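Local coordinates for protein TetR transcriptional regulator (Chloroflexus aurantiacus, PDB 3QBM) that probably binds DNA through an N-terminal helix-turn-helix domain and regulates transcription as a TetR-family protein, with magnesium ions bound in the crystal, at residues A126-D129 and E130-T134; V139-G142 and I143-E147; L188-Y191 and I192-V196. All coordinates share one frame; numbering follows the deposited sequence. Where two conformers were deposited one is given.

Contact 1. Residues A126-D129 and E130-T134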
loop_
_atom_site.group_PDB
_atom_site.type_symbol
_atom_site.label_atom_id
_atom_site.label_comp_id
_atom_site.label_asym_id
_atom_site.label_seq_id
_atom_site.Cartn_x
_atom_site.Cartn_y
_atom_site.Cartn_z
ATOM N N ALA A 126 -0.717 -15.009 4.432
ATOM C CA ALA A 126 -1.392 -15.698 5.537
ATOM C C ALA A 126 -2.184 -14.699 6.423
ATOM O O ALA A 126 -3.325 -14.984 6.818
ATOM C CB ALA A 126 -0.379 -16.497 6.354
ATOM N N VAL A 127 -1.621 -13.527 6.696
ATOM C CA VAL A 127 -2.355 -12.516 7.470
ATOM C C VAL A 127 -3.578 -12.007 6.723
ATOM O O VAL A 127 -4.676 -11.942 7.313
ATOM C CB VAL A 127 -1.505 -11.345 7.989
ATOM C CG1 VAL A 127 -2.433 -10.242 8.633
ATOM C CG2 VAL A 127 -0.446 -11.873 8.991
ATOM N N ILE A 128 -3.410 -11.670 5.446
ATOM C CA ILE A 128 -4.526 -11.225 4.612
ATOM C C ILE A 128 -5.600 -12.333 4.575
ATOM O O ILE A 128 -6.772 -12.048 4.680
ATOM C CB ILE A 128 -4.060 -10.847 3.210
ATOM C CG1 ILE A 128 -3.180 -9.566 3.283
ATOM C CG2 ILE A 128 -5.228 -10.667 2.246
ATOM C CD1 ILE A 128 -2.316 -9.389 2.083
ATOM N N ASP A 129 -5.185 -13.595 4.463
ATOM C CA ASP A 129 -6.143 -14.706 4.479
ATOM C C ASP A 129 -6.875 -14.865 5.807
ATOM O O ASP A 129 -8.030 -15.267 5.818
ATOM C CB ASP A 129 -5.504 -16.009 3.987
ATOM C CG ASP A 129 -5.254 -15.991 2.481
ATOM O OD1 ASP A 129 -5.766 -15.086 1.787
ATOM O OD2 ASP A 129 -4.524 -16.864 1.978
ATOM N N GLU A 130 -6.245 -14.505 6.919
ATOM C CA GLU A 130 -6.947 -14.522 8.222
ATOM C C GLU A 130 -8.046 -13.468 8.216
ATOM O O GLU A 130 -9.171 -13.736 8.651
ATOM C CB GLU A 130 -6.042 -14.195 9.409
ATOM C CG GLU A 130 -4.852 -15.059 9.647
ATOM C CD GLU A 130 -4.086 -14.563 10.860
ATOM O OE1 GLU A 130 -2.920 -14.137 10.709
ATOM O OE2 GLU A 130 -4.675 -14.534 11.966
ATOM N N TRP A 131 -7.713 -12.243 7.763
ATOM C CA TRP A 131 -8.721 -11.162 7.656
ATOM C C TRP A 131 -9.897 -11.581 6.758
ATOM O O TRP A 131 -11.054 -11.355 7.073
ATOM C CB TRP A 131 -8.096 -9.857 7.090
ATOM C CG TRP A 131 -7.036 -9.254 7.956
ATOM C CD1 TRP A 131 -6.851 -9.444 9.307
ATOM C CD2 TRP A 131 -6.068 -8.278 7.560
ATOM N NE1 TRP A 131 -5.804 -8.687 9.746
ATOM C CE2 TRP A 131 -5.318 -7.943 8.702
ATOM C CE3 TRP A 131 -5.773 -7.646 6.351
ATOM C CZ2 TRP A 131 -4.260 -7.028 8.666
ATOM C CZ3 TRP A 131 -4.711 -6.753 6.306
ATOM C CH2 TRP A 131 -3.970 -6.450 7.475
ATOM N N ARG A 132 -9.586 -12.165 5.614
ATOM C CA ARG A 132 -10.607 -12.647 4.705
ATOM C C ARG A 132 -11.504 -13.723 5.365
ATOM O O ARG A 132 -12.742 -13.693 5.216
ATOM C CB ARG A 132 -9.943 -13.235 3.448
ATOM C CG ARG A 132 -9.313 -12.216 2.582
ATOM C CD ARG A 132 -8.437 -12.810 1.512
ATOM N NE ARG A 132 -9.189 -13.388 0.405
ATOM C CZ ARG A 132 -8.624 -14.052 -0.602
ATOM N NH1 ARG A 132 -7.294 -14.238 -0.653
ATOM N NH2 ARG A 132 -9.382 -14.501 -1.587
ATOM N N GLU A 133 -10.881 -14.667 6.061
ATOM C CA GLU A 133 -11.648 -15.690 6.782
ATOM C C GLU A 133 -12.551 -15.054 7.869
ATOM O O GLU A 133 -13.688 -15.469 8.040
ATOM C CB GLU A 133 -10.735 -16.739 7.408
ATOM C CG GLU A 133 -11.475 -17.973 7.983
ATOM C CD GLU A 133 -11.963 -18.977 6.903
ATOM O OE1 GLU A 133 -12.813 -18.624 6.047
ATOM O OE2 GLU A 133 -11.496 -20.150 6.931
ATOM N N THR A 134 -12.018 -14.075 8.599
ATOM C CA THR A 134 -12.787 -13.327 9.626
ATOM C C THR A 134 -14.039 -12.682 9.068
ATOM O O THR A 134 -15.141 -12.848 9.597
ATOM C CB THR A 134 -11.890 -12.260 10.316
ATOM O OG1 THR A 134 -10.942 -12.972 11.104
ATOM C CG2 THR A 134 -12.700 -11.322 11.270
#

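Contact 2. Residues V139-G142 and I143-E147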
loop_
_atom_site.group_PDB
_atom_site.type_symbol
_atom_site.label_atom_id
_atom_site.label_comp_id
_atom_site.label_asym_id
_atom_site.label_seq_id
_atom_site.Cartn_x
_atom_site.Cartn_y
_atom_site.Cartn_z
ATOM N N VAL A 139 -19.901 -12.599 7.606
ATOM C CA VAL A 139 -20.919 -12.487 6.605
ATOM C C VAL A 139 -21.839 -13.707 6.633
ATOM O O VAL A 139 -23.035 -13.543 6.645
ATOM C CB VAL A 139 -20.322 -12.247 5.198
ATOM C CG1 VAL A 139 -21.418 -12.454 4.115
ATOM C CG2 VAL A 139 -19.646 -10.842 5.150
ATOM N N GLN A 140 -21.307 -14.926 6.680
ATOM C CA GLN A 140 -22.200 -16.099 6.742
ATOM C C GLN A 140 -23.005 -16.111 8.035
ATOM O O GLN A 140 -24.173 -16.487 8.035
ATOM C CB GLN A 140 -21.486 -17.445 6.552
ATOM C CG GLN A 140 -22.436 -18.660 6.605
ATOM C CD GLN A 140 -23.706 -18.528 5.705
ATOM O OE1 GLN A 140 -23.598 -18.412 4.475
ATOM N NE2 GLN A 140 -24.912 -18.552 6.331
ATOM N N THR A 141 -22.406 -15.689 9.147
ATOM C CA THR A 141 -23.196 -15.589 10.391
ATOM C C THR A 141 -24.376 -14.613 10.224
ATOM O O THR A 141 -25.509 -14.921 10.559
ATOM C CB THR A 141 -22.287 -15.232 11.603
ATOM O OG1 THR A 141 -21.419 -16.348 11.850
ATOM C CG2 THR A 141 -23.076 -14.978 12.842
ATOM N N GLY A 142 -24.099 -13.456 9.640
ATOM C CA GLY A 142 -25.088 -12.420 9.450
ATOM C C GLY A 142 -26.178 -12.866 8.534
ATOM O O GLY A 142 -27.339 -12.536 8.767
ATOM N N ILE A 143 -25.813 -13.625 7.483
ATOM C CA ILE A 143 -26.811 -14.152 6.563
ATOM C C ILE A 143 -27.695 -15.116 7.329
ATOM O O ILE A 143 -28.905 -15.014 7.233
ATOM C CB ILE A 143 -26.207 -14.817 5.294
ATOM C CG1 ILE A 143 -25.565 -13.764 4.409
ATOM C CG2 ILE A 143 -27.281 -15.609 4.494
ATOM C CD1 ILE A 143 -24.677 -14.291 3.243
ATOM N N ALA A 144 -27.101 -16.019 8.112
ATOM C CA ALA A 144 -27.900 -16.960 8.903
ATOM C C ALA A 144 -28.850 -16.234 9.847
ATOM O O ALA A 144 -29.922 -16.696 10.097
ATOM C CB ALA A 144 -26.999 -17.915 9.687
ATOM N N ARG A 145 -28.451 -15.069 10.363
ATOM C CA ARG A 145 -29.271 -14.339 11.330
ATOM C C ARG A 145 -30.273 -13.383 10.695
ATOM O O ARG A 145 -31.020 -12.741 11.420
ATOM C CB ARG A 145 -28.378 -13.496 12.255
ATOM C CG ARG A 145 -27.526 -14.344 13.254
ATOM C CD ARG A 145 -26.549 -13.536 14.067
ATOM N NE ARG A 145 -27.244 -12.681 15.018
ATOM C CZ ARG A 145 -27.659 -13.073 16.218
ATOM N NH1 ARG A 145 -27.494 -14.317 16.636
ATOM N NH2 ARG A 145 -28.279 -12.212 16.999
ATOM N N GLY A 146 -30.264 -13.248 9.370
ATOM C CA GLY A 146 -31.109 -12.254 8.720
ATOM C C GLY A 146 -30.603 -10.832 8.900
ATOM O O GLY A 146 -31.345 -9.872 8.711
ATOM N N GLU A 147 -29.338 -10.700 9.266
ATOM C CA GLU A 147 -28.705 -9.388 9.457
ATOM C C GLU A 147 -28.020 -8.898 8.194
ATOM O O GLU A 147 -27.821 -7.697 8.015
ATOM C CB GLU A 147 -27.679 -9.447 10.585
ATOM C CG GLU A 147 -28.279 -9.745 11.922
ATOM C CD GLU A 147 -27.252 -9.923 13.006
ATOM O OE1 GLU A 147 -26.077 -10.041 12.728
ATOM O OE2 GLU A 147 -27.643 -9.989 14.157
#

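Contact 3. Residues L188-Y191 and I192-V196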
loop_
_atom_site.group_PDB
_atom_site.type_symbol
_atom_site.label_atom_id
_atom_site.label_comp_id
_atom_site.label_asym_id
_atom_site.label_seq_id
_atom_site.Cartn_x
_atom_site.Cartn_y
_atom_site.Cartn_z
ATOM N N LEU A 188 -17.122 3.110 3.485
ATOM C CA LEU A 188 -17.432 1.694 3.671
ATOM C C LEU A 188 -18.506 1.427 4.727
ATOM O O LEU A 188 -19.343 0.555 4.547
ATOM C CB LEU A 188 -16.167 0.869 3.931
ATOM C CG LEU A 188 -15.252 0.699 2.694
ATOM C CD1 LEU A 188 -13.981 -0.019 3.151
ATOM C CD2 LEU A 188 -15.932 0.007 1.485
ATOM N N ALA A 189 -18.485 2.147 5.832
ATOM C CA ALA A 189 -19.508 1.974 6.842
ATOM C C ALA A 189 -20.877 2.284 6.260
ATOM O O ALA A 189 -21.856 1.576 6.531
ATOM C CB ALA A 189 -19.219 2.858 8.064
ATOM N N THR A 190 -20.937 3.337 5.444
ATOM C CA THR A 190 -22.179 3.784 4.843
ATOM C C THR A 190 -22.616 2.752 3.800
ATOM O O THR A 190 -23.780 2.316 3.787
ATOM C CB THR A 190 -22.033 5.196 4.249
ATOM O OG1 THR A 190 -21.684 6.110 5.293
ATOM C CG2 THR A 190 -23.339 5.635 3.620
ATOM N N TYR A 191 -21.677 2.304 2.968
ATOM C CA TYR A 191 -21.977 1.293 1.946
ATOM C C TYR A 191 -22.500 -0.002 2.585
ATOM O O TYR A 191 -23.528 -0.544 2.173
ATOM C CB TYR A 191 -20.734 1.014 1.104
ATOM C CG TYR A 191 -20.797 -0.265 0.324
ATOM C CD1 TYR A 191 -21.673 -0.397 -0.774
ATOM C CD2 TYR A 191 -19.950 -1.355 0.626
ATOM C CE1 TYR A 191 -21.712 -1.592 -1.513
ATOM C CE2 TYR A 191 -19.995 -2.528 -0.108
ATOM C CZ TYR A 191 -20.884 -2.640 -1.173
ATOM O OH TYR A 191 -20.928 -3.807 -1.918
ATOM N N ILE A 192 -21.807 -0.465 3.615
ATOM C CA ILE A 192 -22.199 -1.696 4.332
ATOM C C ILE A 192 -23.562 -1.522 5.017
ATOM O O ILE A 192 -24.458 -2.370 4.911
ATOM C CB ILE A 192 -21.081 -2.131 5.299
ATOM C CG1 ILE A 192 -19.867 -2.619 4.527
ATOM C CG2 ILE A 192 -21.571 -3.238 6.236
ATOM C CD1 ILE A 192 -18.626 -2.685 5.408
ATOM N N THR A 193 -23.772 -0.402 5.681
ATOM C CA THR A 193 -25.054 -0.181 6.349
ATOM C C THR A 193 -26.232 -0.076 5.361
ATOM O O THR A 193 -27.344 -0.587 5.622
ATOM C CB THR A 193 -24.982 1.110 7.167
ATOM O OG1 THR A 193 -23.960 0.960 8.151
ATOM C CG2 THR A 193 -26.321 1.419 7.842
ATOM N N GLN A 194 -25.977 0.526 4.199
ATOM C CA GLN A 194 -27.025 0.768 3.215
ATOM C C GLN A 194 -27.305 -0.418 2.299
ATOM O O GLN A 194 -28.453 -0.665 1.947
ATOM C CB GLN A 194 -26.699 2.007 2.353
ATOM C CG GLN A 194 -26.750 3.311 3.127
ATOM C CD GLN A 194 -26.482 4.532 2.269
ATOM O OE1 GLN A 194 -26.018 4.427 1.129
ATOM N NE2 GLN A 194 -26.756 5.712 2.826
ATOM N N GLN A 195 -26.255 -1.149 1.915
ATOM C CA GLN A 195 -26.375 -2.206 0.917
ATOM C C GLN A 195 -26.087 -3.642 1.338
ATOM O O GLN A 195 -26.454 -4.544 0.628
ATOM C CB GLN A 195 -25.475 -1.876 -0.292
ATOM C CG GLN A 195 -25.744 -0.490 -0.891
ATOM C CD GLN A 195 -25.100 -0.277 -2.255
ATOM O OE1 GLN A 195 -25.124 -1.168 -3.108
ATOM N NE2 GLN A 195 -24.577 0.919 -2.490
ATOM N N VAL A 196 -25.401 -3.850 2.457
ATOM C CA VAL A 196 -25.071 -5.182 2.941
ATOM C C VAL A 196 -26.001 -5.593 4.086
ATOM O O VAL A 196 -26.492 -6.749 4.114
ATOM C CB VAL A 196 -23.607 -5.242 3.335
ATOM C CG1 VAL A 196 -23.250 -6.534 4.121
ATOM C CG2 VAL A 196 -22.716 -5.128 2.075
#

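Contact 1. Residues A126-D129 and E130-T134
Trp131 N donates to Val127 O and Arg132 N to Ile128 O, as in a regular alpha-helix. Glu133 N to Asp129 O continues the ladder. The residues 126-129 and 130-134 form one unbroken run of helix 118-144, in the TetR-type C-terminal domain. Val127 also meets Trp131 through its side chain. Its CG1 lies over one face of the indole in a CH-pi contact, 4.0 Å from the centroid of the six-membered ring and offset toward the rim. CG1 stands anti to the backbone N of Val127 (chi1 173°), which points it down the helix to the ring. Asp129 and Arg132 run side by side. Asp129 OD1 and Arg132 NH1 form a salt bridge at 3.0 Å, but the hydrogen bond in it is weak, with carboxylate and guanidinium planes 59° apart. Arg132 has a second acidic partner: its NH2 forms a salt bridge with Asp155. Ile128 CG2 packs on Arg132 CD at 3.9 Å. The Trp131 ring is buried against helices 51-74, 80-92, 105-113 and 154-175, where Phe87 and Phe91 meet it edge-to-face. Ile128, Asp129 and Arg132 pack on Leu171 and Leu175 of helix 154-175 of the second subunit.

Contact 2. Residues V139-G142 and I143-E147
Glu147 N donates to Gly142 O at 2.8 Å, the bond from five residues on that marks a Schellman motif at the end of helix 118-144. The second bond of the motif runs from Gly146 N to Ile143 O at 3.1 Å. Gly146 has a positive phi of 74°, a value that favours glycine, and there the chain leaves the helix. Arg145 NE binds Glu147 OE2 at 2.9 Å in a nearly straight salt-bridge hydrogen bond of 176°. The oxygen lies in the guanidinium plane, yet the N-H reaches it from above the carboxylate plane. This bond links two side chains astride Gly146. The other carboxylate oxygen, Glu147 OE1, is bonded to Thr80, at the start of helix 80-92. Both oxygens of this buried carboxylate therefore have partners. Before the cap, Ile143 N and Ala144 N bond to Val139 O and Gln140 O in the helical pattern. Arg145 N bonds to Thr141 O and more weakly to Gly142 O. Thr141 CG2 lies alongside Arg145 CD, while Thr141 OG1 bonds back to Thr137 O. Val139 packs on helices 80-92 and 154-175, and Ile143 on Ile148 and Pro150. Ile143 CG1 is anti to its carbonyl carbon (chi1 -69°), on the backbone N side, and the extended chi2 carries CD1 on to Val139 CG1, 3.8 Å away.

Contact 3. Residues L188-Y191 and I192-V196
Tyr191 meets Ile192 and Gln195 with successive parts of its side chain. CB lies 3.1 Å from Ile192 N, a spacing set by the chain itself. CG follows at 3.4 Å from the same nitrogen. CG is anti to the Tyr191 N (chi1 163°), and this sends the ring toward the following turn. The two ring sides then part. CD2 touches Ile192 CG1 at 4.1 Å, and CE2 reaches loosely to Val196 CG2. On the other side, CD1 is 3.6 Å from Gln195 NE2, which sits at the ring edge near its plane. CE1 lies 3.7 Å from Gln195 CD. The amide and ring planes are 74° apart, so the two groups meet steeply and are not stacked. The Tyr191 side chain also packs on Leu160 of helix 154-175. Across the dimer interface the ring meets His187 of the second subunit edge-to-face, and Gln195 packs on Gln195 of that subunit. A serine in place of Tyr191 would probably leave the Gln195 amide freer to turn and His187 of the second subunit without its ring partner. Ala189 O accepts two bonds, from Thr193 N at 2.9 Å and from Thr193 OG1 at 2.7 Å, from opposite faces of its plane. Leu188 and Ile192 pack on helix 80-92, in keeping with the helical C-terminal domain of TetR-family proteins. The side chains of Tyr191 and Gln195 thus touch by van der Waals packing, while Gln195 N bonds to Tyr191 O. Between residues 188-191 and 192-196, polar bonding rests on the backbone and the Thr193 hydroxyl.

Overall arrangement
The contacts follow in numerical order along the chain. Contacts 1 and 2 share helix 118-144, with centres 19 Å apart. Contact 1 lies in its middle and contact 2 closes its end. Contact 3 is on the last helix, 179-196, its centre 15 Å from that of contact 2 and 21 Å from that of contact 1. No two of them touch. Helices 80-92 and 154-175 pack against all three, which ties them into one all-helical body. Backbone hydrogen bonds between Glu147 and Leu198, and between Val196 of contact 3 and Arg149 shortly after contact 2, tie the turn after helix 118-144 to the chain's C-terminal end. Contacts 1 and 3 also reach the second subunit across the dimer interface.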